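Local coordinates for cytosolic phospholipase A2 delta (Homo sapiens, PDB 5IZ5), which hydrolyses glycerophospholipids at the sn-2 position in a calcium-dependent manner, with a preference for linoleic acid there, at residues Trp26-Arg31 with Phe142-Thr147; Leu83-Val88 with Val161-Ser166. The protein carries 3 engineered substitutions. All blocks are in the same frame, centred on the assembly; numbering follows the deposited sequence.

Contact 1 of 2, residues Trp26-Arg31 with Phe142-Thr147; sequences WQLTVR and FLMEET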
ATOM      1  N   TRP B  26      32.939   3.051  -5.349  1.00 67.61           N
ATOM      2  CA  TRP B  26      33.973   2.511  -6.228  1.00 71.69           C
ATOM      3  C   TRP B  26      33.670   2.910  -7.664  1.00 72.67           C
ATOM      4  O   TRP B  26      32.540   3.283  -7.982  1.00 73.82           O
ATOM      5  CB  TRP B  26      34.014   0.987  -6.138  1.00 76.17           C
ATOM      6  CG  TRP B  26      34.310   0.459  -4.744  1.00 81.34           C
ATOM      7  CD1 TRP B  26      35.017   1.089  -3.759  1.00 83.05           C
ATOM      8  CD2 TRP B  26      33.920  -0.815  -4.201  1.00 88.01           C
ATOM      9  NE1 TRP B  26      35.081   0.298  -2.636  1.00 86.45           N
ATOM     10  CE2 TRP B  26      34.418  -0.877  -2.879  1.00 88.01           C
ATOM     11  CE3 TRP B  26      33.194  -1.907  -4.700  1.00 89.71           C
ATOM     12  CZ2 TRP B  26      34.214  -1.990  -2.049  1.00 89.44           C
ATOM     13  CZ3 TRP B  26      32.992  -3.015  -3.874  1.00 88.51           C
ATOM     14  CH2 TRP B  26      33.501  -3.045  -2.564  1.00 88.04           C
ATOM     15  N   GLN B  27      34.676   2.835  -8.533  1.00 72.46           N
ATOM     16  CA  GLN B  27      34.448   3.005  -9.965  1.00 73.89           C
ATOM     17  C   GLN B  27      34.404   1.650 -10.669  1.00 71.80           C
ATOM     18  O   GLN B  27      35.334   0.863 -10.531  1.00 70.32           O
ATOM     19  CB  GLN B  27      35.534   3.873 -10.596  1.00 76.91           C
ATOM     20  CG  GLN B  27      35.394   3.945 -12.115  1.00 81.27           C
ATOM     21  CD  GLN B  27      36.611   4.515 -12.801  1.00 83.59           C
ATOM     22  OE1 GLN B  27      37.267   3.827 -13.583  1.00 88.56           O
ATOM     23  NE2 GLN B  27      36.923   5.771 -12.512  1.00 83.43           N
ATOM     24  N   LEU B  28      33.335   1.389 -11.425  1.00 69.67           N
ATOM     25  CA  LEU B  28      33.228   0.166 -12.233  1.00 71.52           C
ATOM     26  C   LEU B  28      33.433   0.468 -13.718  1.00 71.87           C
ATOM     27  O   LEU B  28      32.737   1.311 -14.284  1.00 74.76           O
ATOM     28  CB  LEU B  28      31.861  -0.512 -12.040  1.00 70.48           C
ATOM     29  CG  LEU B  28      31.638  -1.832 -12.800  1.00 71.82           C
ATOM     30  CD1 LEU B  28      32.602  -2.909 -12.317  1.00 72.17           C
ATOM     31  CD2 LEU B  28      30.196  -2.315 -12.673  1.00 71.83           C
ATOM     32  N   THR B  29      34.376  -0.229 -14.347  1.00 70.54           N
ATOM     33  CA  THR B  29      34.509  -0.180 -15.808  1.00 70.68           C
ATOM     34  C   THR B  29      33.903  -1.457 -16.393  1.00 69.07           C
ATOM     35  O   THR B  29      34.300  -2.569 -16.030  1.00 67.81           O
ATOM     36  CB  THR B  29      35.964   0.013 -16.300  1.00 72.76           C
ATOM     37  OG1 THR B  29      36.661  -1.238 -16.299  1.00 76.78           O
ATOM     38  CG2 THR B  29      36.712   1.007 -15.429  1.00 72.07           C
ATOM     39  N   VAL B  30      32.922  -1.288 -17.277  1.00 70.06           N
ATOM     40  CA  VAL B  30      32.266  -2.409 -17.945  1.00 70.22           C
ATOM     41  C   VAL B  30      32.690  -2.379 -19.405  1.00 71.94           C
ATOM     42  O   VAL B  30      32.328  -1.452 -20.137  1.00 71.27           O
ATOM     43  CB  VAL B  30      30.729  -2.304 -17.851  1.00 68.73           C
ATOM     44  CG1 VAL B  30      30.057  -3.512 -18.504  1.00 68.37           C
ATOM     45  CG2 VAL B  30      30.294  -2.180 -16.397  1.00 68.56           C
ATOM     46  N   ARG B  31      33.460  -3.381 -19.824  1.00 75.54           N
ATOM     47  CA  ARG B  31      33.928  -3.457 -21.213  1.00 78.26           C
ATOM     48  C   ARG B  31      33.123  -4.490 -21.996  1.00 75.84           C
ATOM     49  O   ARG B  31      33.292  -5.695 -21.806  1.00 75.22           O
ATOM     50  CB  ARG B  31      35.422  -3.788 -21.272  1.00 81.39           C
ATOM     51  CG  ARG B  31      36.021  -3.689 -22.672  1.00 84.06           C
ATOM     52  CD  ARG B  31      37.540  -3.833 -22.665  1.00 84.86           C
ATOM     53  NE  ARG B  31      38.214  -2.633 -22.162  1.00 84.20           N
ATOM     54  CZ  ARG B  31      38.371  -1.498 -22.844  1.00 83.49           C
ATOM     55  NH1 ARG B  31      37.893  -1.371 -24.080  1.00 84.38           N
ATOM     56  NH2 ARG B  31      39.003  -0.472 -22.283  1.00 82.58           N
ATOM     57  N   PHE B 142      34.732  -6.853 -16.350  1.00 81.21           N
ATOM     58  CA  PHE B 142      34.450  -5.912 -15.276  1.00 81.36           C
ATOM     59  C   PHE B 142      35.705  -5.619 -14.473  1.00 80.28           C
ATOM     60  O   PHE B 142      36.421  -6.538 -14.079  1.00 79.89           O
ATOM     61  CB  PHE B 142      33.405  -6.500 -14.325  1.00 80.49           C
ATOM     62  CG  PHE B 142      32.096  -6.811 -14.979  1.00 79.79           C
ATOM     63  CD1 PHE B 142      31.111  -5.841 -15.068  1.00 79.88           C
ATOM     64  CD2 PHE B 142      31.845  -8.075 -15.504  1.00 78.54           C
ATOM     65  CE1 PHE B 142      29.898  -6.132 -15.669  1.00 79.98           C
ATOM     66  CE2 PHE B 142      30.637  -8.371 -16.109  1.00 78.66           C
ATOM     67  CZ  PHE B 142      29.661  -7.398 -16.191  1.00 79.36           C
ATOM     68  N   LEU B 143      35.965  -4.339 -14.220  1.00 79.66           N
ATOM     69  CA  LEU B 143      37.026  -3.954 -13.298  1.00 80.33           C
ATOM     70  C   LEU B 143      36.514  -2.919 -12.314  1.00 79.32           C
ATOM     71  O   LEU B 143      36.042  -1.846 -12.702  1.00 78.04           O
ATOM     72  CB  LEU B 143      38.247  -3.401 -14.033  1.00 82.28           C
ATOM     73  CG  LEU B 143      39.426  -3.074 -13.100  1.00 83.70           C
ATOM     74  CD1 LEU B 143      40.142  -4.335 -12.623  1.00 83.57           C
ATOM     75  CD2 LEU B 143      40.405  -2.113 -13.763  1.00 83.08           C
ATOM     76  N   MET B 144      36.626  -3.259 -11.035  1.00 79.69           N
ATOM     77  CA  MET B 144      36.230  -2.377  -9.961  1.00 83.19           C
ATOM     78  C   MET B 144      37.480  -1.785  -9.332  1.00 83.25           C
ATOM     79  O   MET B 144      38.389  -2.517  -8.936  1.00 85.33           O
ATOM     80  CB  MET B 144      35.448  -3.165  -8.922  1.00 86.38           C
ATOM     81  CG  MET B 144      34.786  -2.295  -7.866  1.00 89.23           C
ATOM     82  SD  MET B 144      33.235  -1.579  -8.444  1.00 93.89           S
ATOM     83  CE  MET B 144      32.124  -2.992  -8.351  1.00 91.98           C
ATOM     84  N   GLU B 145      37.513  -0.459  -9.237  1.00 82.52           N
ATOM     85  CA  GLU B 145      38.660   0.252  -8.718  1.00 81.74           C
ATOM     86  C   GLU B 145      38.264   1.283  -7.692  1.00 82.77           C
ATOM     87  O   GLU B 145      37.174   1.849  -7.768  1.00 84.25           O
ATOM     88  CB  GLU B 145      39.367   0.975  -9.845  1.00 81.65           C
ATOM     89  CG  GLU B 145      40.193   0.084 -10.744  1.00 83.12           C
ATOM     90  CD  GLU B 145      41.032   0.873 -11.733  1.00 83.94           C
ATOM     91  OE1 GLU B 145      40.613   1.977 -12.139  1.00 81.57           O
ATOM     92  OE2 GLU B 145      42.122   0.390 -12.101  1.00 86.46           O
ATOM     93  N   GLU B 146      39.190   1.550  -6.773  1.00 83.23           N
ATOM     94  CA  GLU B 146      39.021   2.535  -5.720  1.00 82.66           C
ATOM     95  C   GLU B 146      39.063   3.934  -6.319  1.00 81.28           C
ATOM     96  O   GLU B 146      39.661   4.146  -7.370  1.00 83.56           O
ATOM     97  CB  GLU B 146      40.140   2.359  -4.690  1.00 84.43           C
ATOM     98  CG  GLU B 146      40.026   3.189  -3.429  1.00 87.34           C
ATOM     99  CD  GLU B 146      40.987   2.739  -2.336  1.00 89.00           C
ATOM    100  OE1 GLU B 146      41.098   3.454  -1.322  1.00 89.49           O
ATOM    101  OE2 GLU B 146      41.631   1.674  -2.476  1.00 90.46           O
ATOM    102  N   THR B 147      38.392   4.872  -5.665  1.00 80.74           N
ATOM    103  CA  THR B 147      38.414   6.276  -6.051  1.00 79.50           C
ATOM    104  C   THR B 147      38.864   7.079  -4.835  1.00 78.77           C
ATOM    105  O   THR B 147      38.858   6.572  -3.716  1.00 78.71           O
ATOM    106  CB  THR B 147      37.022   6.770  -6.497  1.00 79.34           C
ATOM    107  OG1 THR B 147      36.145   6.826  -5.367  1.00 79.65           O
ATOM    108  CG2 THR B 147      36.418   5.850  -7.567  1.00 78.95           C
TER
HETATM  109  O   HOH W   1      37.436   0.494 -12.472  1.00 77.61           O

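Contact 2 of 2, residues Leu83-Val88 with Val161-Ser166; sequences LIQSQV and VARELS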
ATOM      1  N   LEU B  83      29.904   5.002 -11.249  1.00 62.21           N
ATOM      2  CA  LEU B  83      30.206   5.089  -9.819  1.00 59.51           C
ATOM      3  C   LEU B  83      29.256   4.148  -9.059  1.00 59.45           C
ATOM      4  O   LEU B  83      28.038   4.226  -9.218  1.00 57.42           O
ATOM      5  CB  LEU B  83      30.105   6.531  -9.311  1.00 59.86           C
ATOM      6  CG  LEU B  83      31.189   6.929  -8.282  1.00 61.45           C
ATOM      7  CD1 LEU B  83      32.598   6.708  -8.827  1.00 60.82           C
ATOM      8  CD2 LEU B  83      31.041   8.375  -7.827  1.00 61.18           C
ATOM      9  N   ILE B  84      29.831   3.250  -8.257  1.00 58.38           N
ATOM     10  CA  ILE B  84      29.093   2.191  -7.571  1.00 56.62           C
ATOM     11  C   ILE B  84      29.157   2.360  -6.046  1.00 55.84           C
ATOM     12  O   ILE B  84      30.240   2.452  -5.463  1.00 56.56           O
ATOM     13  CB  ILE B  84      29.674   0.808  -7.954  1.00 58.14           C
ATOM     14  CG1 ILE B  84      29.486   0.534  -9.458  1.00 58.56           C
ATOM     15  CG2 ILE B  84      29.065  -0.311  -7.112  1.00 57.80           C
ATOM     16  CD1 ILE B  84      28.052   0.569  -9.949  1.00 58.23           C
ATOM     17  N   GLN B  85      27.988   2.403  -5.412  1.00 52.21           N
ATOM     18  CA  GLN B  85      27.867   2.424  -3.950  1.00 50.67           C
ATOM     19  C   GLN B  85      27.734   0.990  -3.450  1.00 51.15           C
ATOM     20  O   GLN B  85      26.750   0.311  -3.734  1.00 51.15           O
ATOM     21  CB  GLN B  85      26.658   3.268  -3.531  1.00 50.55           C
ATOM     22  CG  GLN B  85      26.317   3.281  -2.050  1.00 50.20           C
ATOM     23  CD  GLN B  85      27.514   3.554  -1.163  1.00 50.92           C
ATOM     24  OE1 GLN B  85      28.019   2.653  -0.501  1.00 48.86           O
ATOM     25  NE2 GLN B  85      27.970   4.799  -1.145  1.00 50.38           N
ATOM     26  N   SER B  86      28.738   0.533  -2.707  1.00 50.85           N
ATOM     27  CA  SER B  86      28.797  -0.856  -2.238  1.00 51.50           C
ATOM     28  C   SER B  86      27.659  -1.238  -1.281  1.00 49.31           C
ATOM     29  O   SER B  86      27.312  -2.407  -1.171  1.00 50.03           O
ATOM     30  CB  SER B  86      30.144  -1.125  -1.551  1.00 52.72           C
ATOM     31  OG  SER B  86      30.308  -0.300  -0.404  1.00 52.02           O
ATOM     32  N   GLN B  87      27.082  -0.255  -0.597  1.00 49.10           N
ATOM     33  CA  GLN B  87      26.017  -0.499   0.379  1.00 48.92           C
ATOM     34  C   GLN B  87      24.609  -0.691  -0.207  1.00 46.83           C
ATOM     35  O   GLN B  87      23.657  -0.988   0.545  1.00 48.20           O
ATOM     36  CB  GLN B  87      25.967   0.648   1.377  1.00 50.72           C
ATOM     37  CG  GLN B  87      27.168   0.764   2.295  1.00 52.70           C
ATOM     38  CD  GLN B  87      27.531  -0.546   2.971  1.00 54.31           C
ATOM     39  OE1 GLN B  87      28.315  -1.318   2.426  1.00 56.19           O
ATOM     40  NE2 GLN B  87      26.968  -0.810   4.147  1.00 56.08           N
ATOM     41  N   VAL B  88      24.449  -0.518  -1.519  1.00 44.14           N
ATOM     42  CA  VAL B  88      23.156  -0.795  -2.146  1.00 45.03           C
ATOM     43  C   VAL B  88      23.253  -1.985  -3.080  1.00 44.35           C
ATOM     44  O   VAL B  88      24.338  -2.377  -3.501  1.00 42.99           O
ATOM     45  CB  VAL B  88      22.549   0.421  -2.903  1.00 45.10           C
ATOM     46  CG1 VAL B  88      22.368   1.596  -1.967  1.00 43.88           C
ATOM     47  CG2 VAL B  88      23.376   0.828  -4.112  1.00 45.49           C
ATOM     48  N   VAL B 161      17.556   2.268   1.235  1.00 42.22           N
ATOM     49  CA  VAL B 161      18.625   3.259   1.292  1.00 41.90           C
ATOM     50  C   VAL B 161      18.210   4.532   0.561  1.00 40.99           C
ATOM     51  O   VAL B 161      17.763   4.499  -0.592  1.00 41.38           O
ATOM     52  CB  VAL B 161      19.916   2.760   0.609  1.00 43.32           C
ATOM     53  CG1 VAL B 161      20.994   3.839   0.624  1.00 43.75           C
ATOM     54  CG2 VAL B 161      20.433   1.499   1.280  1.00 43.57           C
ATOM     55  N   ALA B 162      18.376   5.652   1.250  1.00 41.01           N
ATOM     56  CA  ALA B 162      18.261   6.960   0.646  1.00 40.92           C
ATOM     57  C   ALA B 162      19.665   7.423   0.249  1.00 43.21           C
ATOM     58  O   ALA B 162      20.542   7.639   1.104  1.00 41.40           O
ATOM     59  CB  ALA B 162      17.630   7.921   1.625  1.00 41.76           C
ATOM     60  N   ARG B 163      19.882   7.547  -1.058  1.00 42.57           N
ATOM     61  CA  ARG B 163      21.170   7.991  -1.594  1.00 41.18           C
ATOM     62  C   ARG B 163      21.333   9.479  -1.336  1.00 40.20           C
ATOM     63  O   ARG B 163      20.337  10.196  -1.201  1.00 38.27           O
ATOM     64  CB  ARG B 163      21.241   7.721  -3.096  1.00 41.19           C
ATOM     65  CG  ARG B 163      21.065   6.261  -3.492  1.00 41.82           C
ATOM     66  CD  ARG B 163      22.176   5.389  -2.940  1.00 43.61           C
ATOM     67  NE  ARG B 163      23.485   5.814  -3.445  1.00 43.35           N
ATOM     68  CZ  ARG B 163      24.045   5.404  -4.587  1.00 42.16           C
ATOM     69  NH1 ARG B 163      23.430   4.525  -5.377  1.00 42.30           N
ATOM     70  NH2 ARG B 163      25.232   5.884  -4.942  1.00 41.91           N
ATOM     71  N   GLU B 164      22.582   9.944  -1.265  1.00 39.91           N
ATOM     72  CA  GLU B 164      22.843  11.375  -1.087  1.00 42.03           C
ATOM     73  C   GLU B 164      22.277  12.140  -2.280  1.00 41.93           C
ATOM     74  O   GLU B 164      22.475  11.737  -3.422  1.00 42.06           O
ATOM     75  CB  GLU B 164      24.345  11.650  -0.961  1.00 42.70           C
ATOM     76  CG  GLU B 164      24.662  13.084  -0.564  1.00 43.52           C
ATOM     77  CD  GLU B 164      26.155  13.364  -0.481  1.00 45.13           C
ATOM     78  OE1 GLU B 164      26.544  14.526  -0.702  1.00 47.84           O
ATOM     79  OE2 GLU B 164      26.948  12.441  -0.190  1.00 43.30           O
ATOM     80  N   LEU B 165      21.561  13.225  -2.008  1.00 44.54           N
ATOM     81  CA  LEU B 165      20.861  13.969  -3.057  1.00 48.90           C
ATOM     82  C   LEU B 165      21.453  15.359  -3.184  1.00 49.77           C
ATOM     83  O   LEU B 165      21.653  16.048  -2.182  1.00 50.49           O
ATOM     84  CB  LEU B 165      19.359  14.088  -2.753  1.00 50.47           C
ATOM     85  CG  LEU B 165      18.377  13.878  -3.906  1.00 52.59           C
ATOM     86  CD1 LEU B 165      18.547  12.493  -4.504  1.00 55.22           C
ATOM     87  CD2 LEU B 165      16.962  14.068  -3.400  1.00 53.94           C
ATOM     88  N   SER B 166      21.732  15.755  -4.421  1.00 51.73           N
ATOM     89  CA  SER B 166      22.084  17.130  -4.733  1.00 53.18           C
ATOM     90  C   SER B 166      20.904  17.824  -5.399  1.00 53.99           C
ATOM     91  O   SER B 166      20.045  17.185  -6.012  1.00 53.35           O
ATOM     92  CB  SER B 166      23.307  17.175  -5.640  1.00 53.30           C
ATOM     93  OG  SER B 166      24.431  16.607  -4.990  1.00 53.68           O
TER
HETATM   94  O   HOH W   2      26.401   5.564  -7.739  1.00 56.81           O
HETATM   95  O   HOH W   3      25.650   2.459  -6.905  1.00 41.59           O

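Contact 1 of 2, residues Trp26-Arg31 with Phe142-Thr147
Met144 crosses Trp26 at about a right angle, pressing its bent chain against the indole. CG leaves anti to the backbone N (chi1 -170°), and Met144 SD lies 3.5 Å from Trp26 CB while Met144 CG reaches within 3.6 Å of Trp26 CE3. The sulfur sits at the edge of the six-membered ring, a Met-aromatic contact. Beyond it, Met144 CE fills the hollow between Trp26 CE3 and Leu28 CD1, at 4.0 Å from each. An alanine at Met144 would probably open a gap between Trp26 and Leu28 and allow the indole more freedom to turn. The packing belongs to one wall of a C2 beta sandwich: antiparallel strands 21-36 and 137-146 turn Leu28, Val30, Phe142 and Met144 to the same buried face, where Phe142 also meets Tyr113. Leu28 CD1 fits at the edge of the Phe142 ring, Val30 CG2 lies against Phe142 CD1 and CE1, and Val30 CG1 is 3.9 Å from Phe142 CE1. Two hydrogen-bonded pairs, Gln27-Glu145 and Thr29-Leu143, set this register. On their face Thr29 OG1 nudges Leu143 CB at 3.5 Å. A water donates one hydrogen bond to Gln27 O and another to Leu143 O.

Contact 2 of 2, residues Leu83-Val88 with Val161-Ser166
Arg163 slides past Gln85 in the opposite direction, and its buried chain is a worked case of an arginine held from CD to its tip. From CB, CG leaves anti to the carbonyl carbon (chi1 -59°), and the bend at chi2 (-63°) places CD beside Val88, with Arg163 CD 3.9 Å from Val88 CG1. Next, NE passes Gln85 CG and is held in a salt bridge by Glu152. At CZ the guanidinium spreads flat, one face covered near its rim by Gln85 CB, which stands 3.3 Å from Arg163 NH2. The turn that supplies this cover is a type I beta turn, Gln85 to Val88, at the C-terminal side of strand 75-85 of the C2 sandwich; Gln85 OE1 accepts from Gln87 N through a lone pair at 3.1 Å and also bonds Ser23. The Gln85 amide stands nearly perpendicular to the guanidinium, 86° between planes, and its NE2 bonds the other carboxylate oxygen of Glu152. At the tip, NH1 approaches Val88 CG2 and hydrogen-bonds Gln614 in the PLA2c region, while NH2 donates to an in-plane water 3.0 Å from Arg163 NH2, which in turn donates to Leu83 O. Beside Arg163 CD, Val88 crosses Val161 at about a right angle, Val88 CG1 packing 3.7 Å from Val161 CG1.

Contacts 1 and 2 lie with their centres about 16 Å apart and draw on one large antiparallel sheet, in which strands 21-36 and 75-85 are neighbours. Their segments alternate along the chain: 26-31, 83-88, 142-147, then 161-166. They touch directly where Trp26 O and Ile84 N, 2.7 Å apart, form a probable hydrogen bond and Leu28 packs on Ile84. Contact 1 joins strands of the N-terminal C2 domain, the part that associates with membranes upon calcium binding. Contact 2, nearer the centre of the chain, joins the turn Gln85-Val88 of that domain to strand 160-172, with Gln614 and Gln617 of the PLA2c region alongside, so the shared sheet carries the packing from the membrane-associating domain to its junction with the rest of the chain.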